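PDB 6SDU: type III effector NopAA from Sinorhizobium fredii USDA 257, which hydrolyses xyloglucan, a plant cell-wall polysaccharide, through a family 12 glycoside hydrolase domain that binds cellobiose. Local coordinates for residues 34-48 against 64-78. Numbering follows the deposited sequence.
Sequences YSWNNDVWGPRPGPQ and QPNTPGIKSYPHVAF
Phe78 turns an edge to one face of the Tyr34 ring, an edge-to-face pair with planes at 56° in which Phe78 CD2 lies 3.7 Å from Tyr34 CZ; at the Tyr34 edge sits Val76 CG2. That same methyl, set anti to the Val76 backbone N, covers one face of Trp36, 3.8 Å from the centroid of the five-membered ring, and Trp58 meets Trp36 edge-to-face. With CG between the backbone N and the carbonyl carbon (chi1 58°), Trp41 lays its indole over residues 70-73: Lys71 O lies over the middle of one face and Ser72 CA makes a CH-pi contact on it. On the same side, opposite Trp36 and Val76, the His75 ring has Asp39 OD2 and Tyr73 O at its edge; ND1 donates to Tyr73 O in the ring plane (2.9 Å), fixing the ring's rotation. Strands 34-40 and 72-78 are antiparallel neighbours in the larger sheet of the GH12 beta-jelly-roll sandwich. Tyr34, Trp36, Val76 and Phe78 face the second sheet, whereas His75 and Tyr73 lie on the substrate-cleft side, where Ile70 touches bound glucopyranose. Paired amides join Ser35 to Ala77 and Asn37 to His75, and Tyr73 N reaches Asp39 O (2.8 Å). On the Trp36 side, the extended Gln48 presents OE1 to Ser72 OG, which donates in the carbonyl plane on a lone pair (2.8 Å), while Ser62 OG also bonds to OE1. Beyond the strand, Gln64, bent at chi2, grips Gly46 twice, with OE1 accepting from Gly46 N (2.8 Å) and NE2 donating to Gly46 O (3.0 Å) from above its carbonyl plane.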
loop_
_atom_site.group_PDB
_atom_site.type_symbol
_atom_site.label_atom_id
_atom_site.label_comp_id
_atom_site.label_asym_id
_atom_site.label_seq_id
_atom_site.Cartn_x
_atom_site.Cartn_y
_atom_site.Cartn_z
ATOM N N TYR A 34 -13.629 1.482 9.607
ATOM C CA TYR A 34 -12.338 1.927 9.116
ATOM C C TYR A 34 -11.450 2.174 10.324
ATOM O O TYR A 34 -11.923 2.640 11.366
ATOM C CB TYR A 34 -12.465 3.203 8.274
ATOM C CG TYR A 34 -13.158 3.037 6.932
ATOM C CD1 TYR A 34 -14.554 2.998 6.836
ATOM C CD2 TYR A 34 -12.421 2.951 5.750
ATOM C CE1 TYR A 34 -15.190 2.862 5.602
ATOM C CE2 TYR A 34 -13.051 2.816 4.514
ATOM C CZ TYR A 34 -14.435 2.767 4.445
ATOM O OH TYR A 34 -15.055 2.624 3.220
ATOM N N SER A 35 -10.172 1.849 10.198
ATOM C CA SER A 35 -9.212 2.206 11.229
ATOM C C SER A 35 -8.018 2.894 10.588
ATOM O O SER A 35 -7.718 2.694 9.404
ATOM C CB SER A 35 -8.781 0.990 12.070
ATOM O OG SER A 35 -8.081 0.041 11.297
ATOM N N TRP A 36 -7.381 3.766 11.366
ATOM C CA TRP A 36 -6.209 4.520 10.928
ATOM C C TRP A 36 -5.061 4.240 11.887
ATOM O O TRP A 36 -5.263 4.246 13.106
ATOM C CB TRP A 36 -6.513 6.016 10.869
ATOM C CG TRP A 36 -7.539 6.400 9.808
ATOM C CD1 TRP A 36 -7.284 6.875 8.539
ATOM C CD2 TRP A 36 -8.968 6.359 9.936
ATOM N NE1 TRP A 36 -8.470 7.113 7.876
ATOM C CE2 TRP A 36 -9.516 6.815 8.709
ATOM C CE3 TRP A 36 -9.841 5.985 10.969
ATOM C CZ2 TRP A 36 -10.898 6.890 8.483
ATOM C CZ3 TRP A 36 -11.209 6.073 10.752
ATOM C CH2 TRP A 36 -11.726 6.516 9.511
ATOM N N ASN A 37 -3.863 3.995 11.341
ATOM C CA ASN A 37 -2.698 3.597 12.129
ATOM C C ASN A 37 -1.474 4.429 11.760
ATOM O O ASN A 37 -1.049 4.431 10.602
ATOM C CB ASN A 37 -2.416 2.111 11.919
ATOM C CG ASN A 37 -3.610 1.253 12.275
ATOM O OD1 ASN A 37 -3.755 0.846 13.432
ATOM N ND2 ASN A 37 -4.495 0.998 11.296
ATOM N N ASN A 38 -0.912 5.124 12.757
ATOM C CA ASN A 38 0.309 5.939 12.623
ATOM C C ASN A 38 1.564 5.082 12.806
ATOM O O ASN A 38 2.355 5.289 13.727
ATOM C CB ASN A 38 0.288 7.081 13.631
ATOM C CG ASN A 38 1.209 8.210 13.239
ATOM O OD1 ASN A 38 1.429 8.442 12.058
ATOM N ND2 ASN A 38 1.774 8.901 14.224
ATOM N N ASP A 39 1.760 4.127 11.899
ATOM C CA ASP A 39 2.841 3.146 12.050
ATOM C C ASP A 39 4.198 3.734 11.672
ATOM O O ASP A 39 4.404 4.098 10.507
ATOM C CB ASP A 39 2.558 1.908 11.209
ATOM C CG ASP A 39 1.427 1.090 11.754
ATOM O OD1 ASP A 39 0.724 1.581 12.675
ATOM O OD2 ASP A 39 1.261 -0.060 11.274
ATOM N N VAL A 40 5.090 3.875 12.672
ATOM C CA VAL A 40 6.465 4.357 12.515
ATOM C C VAL A 40 7.354 3.550 13.450
ATOM O O VAL A 40 7.071 3.471 14.654
ATOM C CB VAL A 40 6.652 5.851 12.849
ATOM C CG1 VAL A 40 7.949 6.360 12.244
ATOM C CG2 VAL A 40 5.492 6.666 12.405
ATOM N N TRP A 41 8.399 2.924 12.906
ATOM C CA TRP A 41 9.292 2.076 13.698
ATOM C C TRP A 41 10.769 2.360 13.422
ATOM O O TRP A 41 11.097 3.280 12.662
ATOM C CB TRP A 41 8.997 0.615 13.407
ATOM C CG TRP A 41 9.169 0.330 11.967
ATOM C CD1 TRP A 41 10.330 0.000 11.332
ATOM C CD2 TRP A 41 8.161 0.401 10.956
ATOM N NE1 TRP A 41 10.097 -0.175 9.990
ATOM C CE2 TRP A 41 8.774 0.059 9.731
ATOM C CE3 TRP A 41 6.797 0.690 10.970
ATOM C CZ2 TRP A 41 8.073 0.007 8.528
ATOM C CZ3 TRP A 41 6.099 0.643 9.764
ATOM C CH2 TRP A 41 6.744 0.316 8.562
ATOM N N GLY A 42 11.679 1.566 13.999
ATOM C CA GLY A 42 13.063 1.700 13.607
ATOM C C GLY A 42 13.969 2.419 14.588
ATOM O O GLY A 42 13.570 2.785 15.699
ATOM N N PRO A 43 15.242 2.604 14.184
ATOM C CA PRO A 43 16.250 3.197 15.081
ATOM C C PRO A 43 15.982 4.636 15.514
ATOM O O PRO A 43 15.862 4.900 16.719
ATOM C CB PRO A 43 17.543 3.097 14.254
ATOM C CG PRO A 43 17.103 2.870 12.829
ATOM C CD PRO A 43 15.829 2.108 12.927
ATOM N N ARG A 44 15.912 5.583 14.580
ATOM C CA ARG A 44 15.597 6.968 14.926
ATOM C C ARG A 44 14.531 7.472 13.975
ATOM O O ARG A 44 14.836 8.130 12.963
ATOM C CB ARG A 44 16.839 7.863 14.916
ATOM C CG ARG A 44 16.732 9.057 15.887
ATOM C CD ARG A 44 16.137 8.620 17.249
ATOM N NE ARG A 44 17.035 7.882 18.148
ATOM C CZ ARG A 44 18.140 8.380 18.705
ATOM N NH1 ARG A 44 18.518 9.621 18.431
ATOM N NH2 ARG A 44 18.876 7.637 19.532
ATOM N N PRO A 45 13.253 7.216 14.294
ATOM C CA PRO A 45 12.178 7.642 13.394
ATOM C C PRO A 45 11.983 9.142 13.466
ATOM O O PRO A 45 12.049 9.740 14.541
ATOM C CB PRO A 45 10.957 6.904 13.942
ATOM C CG PRO A 45 11.231 6.795 15.418
ATOM C CD PRO A 45 12.728 6.637 15.551
ATOM N N GLY A 46 11.576 9.727 12.345
ATOM C CA GLY A 46 11.313 11.140 12.336
ATOM C C GLY A 46 9.896 11.435 12.752
ATOM O O GLY A 46 9.052 10.543 12.859
ATOM N N PRO A 47 9.603 12.709 12.987
ATOM C CA PRO A 47 8.244 13.074 13.401
ATOM C C PRO A 47 7.242 12.712 12.322
ATOM O O PRO A 47 7.539 12.774 11.126
ATOM C CB PRO A 47 8.326 14.595 13.611
ATOM C CG PRO A 47 9.611 15.019 12.963
ATOM C CD PRO A 47 10.527 13.854 12.985
ATOM N N GLN A 48 6.050 12.314 12.759
ATOM C CA GLN A 48 4.991 11.957 11.831
ATOM C C GLN A 48 3.661 12.205 12.509
ATOM O O GLN A 48 3.420 11.648 13.585
ATOM C CB GLN A 48 5.090 10.488 11.420
ATOM C CG GLN A 48 4.035 10.077 10.436
ATOM C CD GLN A 48 4.252 8.688 9.882
ATOM O OE1 GLN A 48 5.091 8.470 9.002
ATOM N NE2 GLN A 48 3.462 7.741 10.368
ATOM N N GLN A 64 11.072 12.011 7.508
ATOM C CA GLN A 64 11.959 10.864 7.694
ATOM C C GLN A 64 13.322 11.107 7.046
ATOM O O GLN A 64 13.398 11.719 5.966
ATOM C CB GLN A 64 11.312 9.606 7.111
ATOM C CG GLN A 64 9.956 9.304 7.753
ATOM C CD GLN A 64 10.040 9.217 9.272
ATOM O OE1 GLN A 64 10.988 8.641 9.809
ATOM N NE2 GLN A 64 9.029 9.747 9.967
ATOM N N PRO A 65 14.419 10.700 7.683
ATOM C CA PRO A 65 15.746 11.028 7.145
ATOM C C PRO A 65 16.095 10.235 5.896
ATOM O O PRO A 65 15.549 9.155 5.617
ATOM C CB PRO A 65 16.688 10.669 8.297
ATOM C CG PRO A 65 16.000 9.510 8.960
ATOM C CD PRO A 65 14.521 9.862 8.899
ATOM N N ASN A 66 17.078 10.771 5.171
ATOM C CA ASN A 66 17.606 10.164 3.943
ATOM C C ASN A 66 18.560 9.005 4.265
ATOM O O ASN A 66 19.779 9.062 4.073
ATOM C CB ASN A 66 18.311 11.196 3.079
ATOM C CG ASN A 66 18.482 10.700 1.667
ATOM O OD1 ASN A 66 17.606 10.014 1.150
ATOM N ND2 ASN A 66 19.650 10.940 1.079
ATOM N N THR A 67 17.986 7.938 4.792
ATOM C CA THR A 67 18.738 6.764 5.208
ATOM C C THR A 67 18.055 5.520 4.668
ATOM O O THR A 67 16.873 5.569 4.302
ATOM C CB THR A 67 18.840 6.706 6.738
ATOM O OG1 THR A 67 17.549 6.465 7.312
ATOM C CG2 THR A 67 19.375 8.009 7.280
ATOM N N PRO A 68 18.760 4.382 4.617
ATOM C CA PRO A 68 18.159 3.167 4.036
ATOM C C PRO A 68 16.936 2.655 4.798
ATOM O O PRO A 68 16.835 2.767 6.018
ATOM C CB PRO A 68 19.298 2.129 4.117
ATOM C CG PRO A 68 20.581 2.936 4.329
ATOM C CD PRO A 68 20.146 4.158 5.067
ATOM N N GLY A 69 16.029 2.035 4.059
ATOM C CA GLY A 69 14.942 1.275 4.665
ATOM C C GLY A 69 13.674 2.077 4.861
ATOM O O GLY A 69 13.689 3.302 5.025
ATOM N N ILE A 70 12.548 1.352 4.838
ATOM C CA ILE A 70 11.234 1.932 5.104
ATOM C C ILE A 70 11.119 2.294 6.581
ATOM O O ILE A 70 11.419 1.476 7.460
ATOM C CB ILE A 70 10.137 0.948 4.662
ATOM C CG1 ILE A 70 10.146 0.849 3.146
ATOM C CG2 ILE A 70 8.744 1.381 5.086
ATOM C CD1 ILE A 70 9.325 -0.246 2.692
ATOM N N LYS A 71 10.699 3.533 6.868
ATOM C CA LYS A 71 10.567 3.986 8.251
ATOM C C LYS A 71 9.148 3.886 8.777
ATOM O O LYS A 71 8.964 3.689 9.982
ATOM C CB LYS A 71 11.024 5.450 8.425
ATOM C CG LYS A 71 12.312 5.822 7.723
ATOM C CD LYS A 71 13.451 4.962 8.203
ATOM C CE LYS A 71 14.763 5.504 7.670
ATOM N NZ LYS A 71 14.819 5.629 6.169
ATOM N N SER A 72 8.140 4.019 7.914
ATOM C CA SER A 72 6.781 4.141 8.396
ATOM C C SER A 72 5.794 3.704 7.323
ATOM O O SER A 72 6.105 3.681 6.127
ATOM C CB SER A 72 6.518 5.586 8.817
ATOM O OG SER A 72 6.560 6.436 7.674
ATOM N N TYR A 73 4.602 3.328 7.771
ATOM C CA TYR A 73 3.475 3.052 6.880
ATOM C C TYR A 73 2.204 3.577 7.525
ATOM O O TYR A 73 1.384 2.800 8.034
ATOM C CB TYR A 73 3.358 1.558 6.561
ATOM C CG TYR A 73 2.254 1.197 5.545
ATOM C CD1 TYR A 73 2.192 1.805 4.290
ATOM C CD2 TYR A 73 1.290 0.232 5.847
ATOM C CE1 TYR A 73 1.194 1.468 3.364
ATOM C CE2 TYR A 73 0.284 -0.117 4.931
ATOM C CZ TYR A 73 0.237 0.501 3.696
ATOM O OH TYR A 73 -0.773 0.161 2.800
ATOM N N PRO A 74 2.025 4.902 7.560
ATOM C CA PRO A 74 0.717 5.451 7.960
ATOM C C PRO A 74 -0.364 4.947 7.015
ATOM O O PRO A 74 -0.217 5.005 5.786
ATOM C CB PRO A 74 0.902 6.966 7.821
ATOM C CG PRO A 74 2.070 7.134 6.901
ATOM C CD PRO A 74 2.978 5.965 7.202
ATOM N N HIS A 75 -1.455 4.435 7.574
ATOM C CA HIS A 75 -2.420 3.839 6.662
ATOM C C HIS A 75 -3.795 3.790 7.287
ATOM O O HIS A 75 -3.959 3.875 8.503
ATOM C CB HIS A 75 -1.999 2.440 6.238
ATOM C CG HIS A 75 -2.061 1.437 7.345
ATOM N ND1 HIS A 75 -1.034 1.269 8.248
ATOM C CD2 HIS A 75 -3.011 0.533 7.681
ATOM C CE1 HIS A 75 -1.348 0.306 9.096
ATOM N NE2 HIS A 75 -2.548 -0.146 8.784
ATOM N N VAL A 76 -4.775 3.641 6.409
ATOM C CA VAL A 76 -6.161 3.363 6.737
ATOM C C VAL A 76 -6.382 1.885 6.420
ATOM O O VAL A 76 -5.729 1.338 5.528
ATOM C CB VAL A 76 -7.085 4.291 5.922
ATOM C CG1 VAL A 76 -6.837 4.094 4.416
ATOM C CG2 VAL A 76 -8.579 4.088 6.261
ATOM N N ALA A 77 -7.217 1.208 7.205
ATOM C CA ALA A 77 -7.458 -0.219 7.019
ATOM C C ALA A 77 -8.946 -0.539 7.109
ATOM O O ALA A 77 -9.681 0.074 7.889
ATOM C CB ALA A 77 -6.679 -1.072 8.059
ATOM N N PHE A 78 -9.368 -1.550 6.340
ATOM C CA PHE A 78 -10.753 -2.010 6.287
ATOM C C PHE A 78 -10.796 -3.539 6.288
ATOM O O PHE A 78 -10.228 -4.185 5.399
ATOM C CB PHE A 78 -11.444 -1.452 5.028
ATOM C CG PHE A 78 -12.954 -1.678 4.979
ATOM C CD1 PHE A 78 -13.493 -2.809 4.371
ATOM C CD2 PHE A 78 -13.834 -0.732 5.505
ATOM C CE1 PHE A 78 -14.880 -3.002 4.305
ATOM C CE2 PHE A 78 -15.214 -0.917 5.444
ATOM C CZ PHE A 78 -15.737 -2.058 4.842
#